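Local coordinates for lactate racemase (Thermoanaerobacterium thermosaccharolyticum, PDB 2YJG), which interconverts the D- and L-isomers of lactate, using a nickel-pincer nucleotide cofactor in its active form, at residues Cys195-Asn207 / Arg348-Ile362. Residues are numbered along the deposited sequence; the frame is centred on the assembly and turned at random.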
# COMPACT_ATOMS: atom_id res chain seq x y z
N CYS A 195 -3.35 29.31 -2.12
CA CYS A 195 -2.12 29.74 -2.71
C CYS A 195 -2.00 29.24 -4.14
O CYS A 195 -1.51 29.94 -5.00
CB CYS A 195 -0.92 29.27 -1.90
SG CYS A 195 -0.75 30.07 -0.25
N ILE A 196 -2.46 28.02 -4.38
CA ILE A 196 -2.38 27.44 -5.71
C ILE A 196 -3.22 28.26 -6.67
O ILE A 196 -2.78 28.65 -7.74
CB ILE A 196 -2.79 25.96 -5.71
CG1 ILE A 196 -1.79 25.14 -4.86
CG2 ILE A 196 -2.83 25.44 -7.10
CD1 ILE A 196 -2.15 23.63 -4.59
N LEU A 197 -4.46 28.52 -6.30
CA LEU A 197 -5.34 29.27 -7.19
C LEU A 197 -4.76 30.66 -7.43
O LEU A 197 -4.75 31.13 -8.58
CB LEU A 197 -6.74 29.33 -6.55
CG LEU A 197 -7.52 28.05 -6.56
CD1 LEU A 197 -8.84 28.05 -5.77
CD2 LEU A 197 -7.89 27.62 -7.99
N ALA A 198 -4.20 31.31 -6.43
CA ALA A 198 -3.63 32.68 -6.59
C ALA A 198 -2.46 32.68 -7.57
O ALA A 198 -2.27 33.63 -8.32
CB ALA A 198 -3.15 33.27 -5.23
N ASN A 199 -1.72 31.57 -7.61
CA ASN A 199 -0.59 31.39 -8.49
C ASN A 199 -1.07 31.18 -9.97
O ASN A 199 -0.25 31.19 -10.90
CB ASN A 199 0.30 30.26 -7.96
CG ASN A 199 1.65 30.17 -8.67
OD1 ASN A 199 1.93 29.12 -9.26
ND2 ASN A 199 2.44 31.24 -8.66
N HIS A 200 -2.38 31.07 -10.19
CA HIS A 200 -2.93 30.96 -11.54
C HIS A 200 -3.80 32.21 -11.89
O HIS A 200 -4.60 32.17 -12.85
CB HIS A 200 -3.79 29.71 -11.67
CG HIS A 200 -3.04 28.43 -11.50
ND1 HIS A 200 -2.75 27.59 -12.56
CD2 HIS A 200 -2.61 27.80 -10.40
CE1 HIS A 200 -2.15 26.50 -12.11
NE2 HIS A 200 -2.02 26.61 -10.81
N CYS A 201 -3.64 33.29 -11.13
CA CYS A 201 -4.49 34.48 -11.29
C CYS A 201 -4.43 35.08 -12.68
O CYS A 201 -3.42 34.98 -13.38
CB CYS A 201 -4.17 35.56 -10.23
SG CYS A 201 -2.69 36.42 -10.41
N SER A 202 -5.52 35.73 -13.07
CA SER A 202 -5.61 36.33 -14.41
C SER A 202 -4.47 37.33 -14.74
O SER A 202 -4.02 37.39 -15.88
CB SER A 202 -6.93 37.02 -14.65
OG SER A 202 -7.02 38.15 -13.81
N GLU A 203 -4.00 38.05 -13.73
CA GLU A 203 -2.90 39.00 -13.91
C GLU A 203 -1.62 38.30 -14.31
O GLU A 203 -0.85 38.77 -15.18
CB GLU A 203 -2.64 39.77 -12.62
CG GLU A 203 -1.71 40.91 -12.83
CD GLU A 203 -1.74 41.90 -11.66
OE1 GLU A 203 -2.57 41.72 -10.73
OE2 GLU A 203 -0.89 42.80 -11.67
N PHE A 204 -1.37 37.17 -13.65
CA PHE A 204 -0.18 36.35 -13.95
C PHE A 204 -0.31 35.73 -15.33
O PHE A 204 0.59 35.80 -16.18
CB PHE A 204 -0.06 35.25 -12.92
CG PHE A 204 0.65 35.67 -11.63
CD1 PHE A 204 0.95 36.99 -11.35
CD2 PHE A 204 0.99 34.70 -10.70
CE1 PHE A 204 1.63 37.33 -10.21
CE2 PHE A 204 1.70 35.03 -9.59
CZ PHE A 204 2.03 36.36 -9.33
N ILE A 205 -1.48 35.15 -15.60
CA ILE A 205 -1.65 34.44 -16.89
C ILE A 205 -1.55 35.41 -18.10
O ILE A 205 -1.13 35.03 -19.19
CB ILE A 205 -2.93 33.65 -16.87
CG1 ILE A 205 -2.86 32.53 -15.83
CG2 ILE A 205 -3.27 33.07 -18.27
CD1 ILE A 205 -1.90 31.35 -16.14
N LYS A 206 -1.96 36.64 -17.92
CA LYS A 206 -1.90 37.65 -18.96
C LYS A 206 -0.51 38.17 -19.23
O LYS A 206 -0.25 38.78 -20.29
CB LYS A 206 -2.84 38.84 -18.64
CG LYS A 206 -2.75 40.03 -19.60
CD LYS A 206 -3.71 39.98 -20.80
CE LYS A 206 -4.04 41.40 -21.35
NZ LYS A 206 -5.04 41.45 -22.50
N ASN A 207 0.42 37.92 -18.32
CA ASN A 207 1.76 38.45 -18.49
C ASN A 207 2.40 37.85 -19.74
O ASN A 207 2.26 36.67 -19.99
CB ASN A 207 2.58 38.15 -17.24
CG ASN A 207 3.94 38.77 -17.26
OD1 ASN A 207 4.84 38.31 -17.97
ND2 ASN A 207 4.15 39.82 -16.39
N ARG A 348 -11.10 39.43 -12.87
CA ARG A 348 -10.94 38.67 -11.64
C ARG A 348 -9.62 38.98 -10.97
O ARG A 348 -8.56 38.85 -11.59
CB ARG A 348 -11.15 37.15 -11.91
CG ARG A 348 -12.47 36.81 -12.57
CD ARG A 348 -12.78 35.37 -12.62
NE ARG A 348 -13.06 34.86 -11.27
CZ ARG A 348 -14.19 35.05 -10.61
NH1 ARG A 348 -15.19 35.63 -11.22
NH2 ARG A 348 -14.31 34.63 -9.35
N GLY A 349 -9.66 39.43 -9.70
CA GLY A 349 -8.46 39.74 -8.97
C GLY A 349 -7.63 38.53 -8.53
O GLY A 349 -8.04 37.34 -8.74
N ARG A 350 -6.54 38.84 -7.83
CA ARG A 350 -5.55 37.82 -7.46
C ARG A 350 -6.14 36.76 -6.51
O ARG A 350 -5.78 35.56 -6.63
CB ARG A 350 -4.34 38.43 -6.75
CG ARG A 350 -3.45 39.31 -7.61
CD ARG A 350 -2.14 39.57 -6.86
NE ARG A 350 -0.99 39.59 -7.75
CZ ARG A 350 -0.55 40.66 -8.39
NH1 ARG A 350 -1.18 41.83 -8.26
NH2 ARG A 350 0.52 40.58 -9.17
N ASP A 351 -7.10 37.19 -5.66
CA ASP A 351 -7.78 36.27 -4.74
C ASP A 351 -9.11 35.74 -5.17
O ASP A 351 -9.87 35.22 -4.34
CB ASP A 351 -7.94 36.96 -3.36
CG ASP A 351 -8.64 38.34 -3.44
OD1 ASP A 351 -8.74 39.02 -4.56
OD2 ASP A 351 -9.02 38.78 -2.30
N GLU A 352 -9.44 35.87 -6.46
CA GLU A 352 -10.71 35.53 -6.97
C GLU A 352 -10.59 34.45 -8.06
O GLU A 352 -11.49 34.23 -8.86
CB GLU A 352 -11.35 36.78 -7.55
CG GLU A 352 -11.57 37.82 -6.46
CD GLU A 352 -12.21 39.11 -6.92
OE1 GLU A 352 -12.15 39.44 -8.14
OE2 GLU A 352 -12.85 39.77 -6.06
N THR A 353 -9.44 33.82 -8.10
CA THR A 353 -9.18 32.82 -9.16
C THR A 353 -9.96 31.55 -8.86
O THR A 353 -9.86 30.97 -7.81
CB THR A 353 -7.68 32.51 -9.24
OG1 THR A 353 -6.92 33.73 -9.30
CG2 THR A 353 -7.44 31.63 -10.46
N LEU A 354 -10.74 31.08 -9.81
CA LEU A 354 -11.50 29.85 -9.69
C LEU A 354 -10.92 28.70 -10.50
O LEU A 354 -10.28 28.90 -11.58
CB LEU A 354 -12.92 30.11 -10.12
CG LEU A 354 -13.67 31.09 -9.19
CD1 LEU A 354 -14.93 31.54 -9.81
CD2 LEU A 354 -13.91 30.37 -7.84
N PRO A 355 -11.17 27.48 -10.04
CA PRO A 355 -10.64 26.34 -10.81
C PRO A 355 -11.06 26.39 -12.29
O PRO A 355 -12.16 26.81 -12.63
CB PRO A 355 -11.27 25.11 -10.08
CG PRO A 355 -11.38 25.66 -8.60
CD PRO A 355 -11.95 27.02 -8.86
N ASP A 356 -10.10 26.05 -13.15
CA ASP A 356 -10.23 26.00 -14.61
C ASP A 356 -10.06 27.39 -15.31
O ASP A 356 -9.90 27.42 -16.53
CB ASP A 356 -11.59 25.43 -15.08
CG ASP A 356 -11.80 23.94 -14.80
OD1 ASP A 356 -10.93 23.24 -14.16
OD2 ASP A 356 -12.89 23.46 -15.26
N GLN A 357 -10.10 28.50 -14.57
CA GLN A 357 -10.24 29.79 -15.24
C GLN A 357 -9.03 30.10 -16.15
O GLN A 357 -9.18 30.69 -17.22
CB GLN A 357 -10.51 30.92 -14.22
CG GLN A 357 -9.35 31.52 -13.56
CD GLN A 357 -9.71 32.88 -12.88
OE1 GLN A 357 -10.76 32.99 -12.19
NE2 GLN A 357 -8.83 33.87 -13.02
N TRP A 358 -7.85 29.70 -15.72
CA TRP A 358 -6.63 30.02 -16.43
C TRP A 358 -6.57 29.31 -17.81
O TRP A 358 -5.99 29.82 -18.77
CB TRP A 358 -5.43 29.68 -15.56
CG TRP A 358 -5.40 28.28 -15.04
CD1 TRP A 358 -4.83 27.21 -15.63
CD2 TRP A 358 -5.98 27.82 -13.82
NE1 TRP A 358 -5.01 26.08 -14.86
CE2 TRP A 358 -5.72 26.44 -13.73
CE3 TRP A 358 -6.71 28.43 -12.82
CZ2 TRP A 358 -6.16 25.66 -12.65
CZ3 TRP A 358 -7.08 27.69 -11.73
CH2 TRP A 358 -6.81 26.31 -11.64
N GLU A 359 -7.12 28.10 -17.86
CA GLU A 359 -7.15 27.28 -19.09
C GLU A 359 -8.10 27.96 -20.05
O GLU A 359 -7.85 28.03 -21.29
CB GLU A 359 -7.66 25.86 -18.78
CG GLU A 359 -7.16 24.71 -19.65
CD GLU A 359 -5.70 24.38 -19.47
OE1 GLU A 359 -5.06 25.02 -18.59
OE2 GLU A 359 -5.16 23.45 -20.17
N ALA A 360 -9.24 28.45 -19.55
CA ALA A 360 -10.15 29.22 -20.39
C ALA A 360 -9.54 30.54 -20.89
O ALA A 360 -9.77 30.97 -22.03
CB ALA A 360 -11.56 29.52 -19.69
N GLN A 361 -8.78 31.20 -20.01
CA GLN A 361 -8.18 32.47 -20.35
C GLN A 361 -7.21 32.26 -21.52
O GLN A 361 -7.20 33.01 -22.52
CB GLN A 361 -7.44 32.99 -19.12
CG GLN A 361 -6.88 34.39 -19.32
CD GLN A 361 -6.17 34.95 -18.10
OE1 GLN A 361 -6.27 34.41 -16.99
NE2 GLN A 361 -5.43 36.05 -18.31
N ILE A 362 -6.34 31.27 -21.37
CA ILE A 362 -5.42 30.95 -22.48
C ILE A 362 -6.09 30.58 -23.75
O ILE A 362 -5.66 31.09 -24.81
CB ILE A 362 -4.40 29.88 -22.04
CG1 ILE A 362 -3.62 30.49 -20.91
CG2 ILE A 362 -3.44 29.36 -23.34
CD1 ILE A 362 -2.78 29.51 -20.06
O HOH W 1 -6.57 33.00 -14.55
O HOH W 2 -7.65 35.66 -11.01
O HOH W 3 -5.53 38.64 -11.20
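Trp358 lies against His200, and its side chain is worth following outward. CB packs on Ile205, 3.8 Å from CG1 of that residue. With chi1 at 54°, CG stands between the backbone N and the carbonyl carbon, turning the indole across His200. CG, CD1, NE1, CE2 and CZ2 run under the imidazole, which lies over the indole face at an oblique tilt of 37°, its centroid 4.1 Å from that of the six-membered ring; CE3 comes 3.4 Å from His200 CB. Asp356 N sits toward the rim of the opposite face. At the rim of the indole, near its plane, CZ3 meets Leu197 CD2 at 3.8 Å, and CH2 joins it there. By similarity His200 binds the cofactor nickel, so Trp358 is probably a second-shell support for it; an alanine here would probably leave a gap beside Leu197 CD2 and over the imidazole, which would be freer to turn.

Polar contacts flank these rings. Gln361 NE2 donates to Ser202 O (3.1 Å), nearly straight and on a carbonyl lone pair, and Ser202 OG donates to Arg348 O at 2.8 Å. Water 1 links His200 O to the side chains of Gln357 and Gln361. Farther out, Glu203 OE1 lies 2.8 Å from Arg350 NH1 but over the guanidinium face, a salt bridge of charges alone.

Phe176 also meets the rings of His200 and Trp358. The pairing joins the N-terminal and C-terminal family regions: segments 202-206 and 357-362 run at 37°, their axes 10.2 Å apart. Phe204 touches helix 219-230, Trp358 reaches Tyr294 of helix 293-305, and helix 357-369 leads on to strand 371-375 of the parallel sheet.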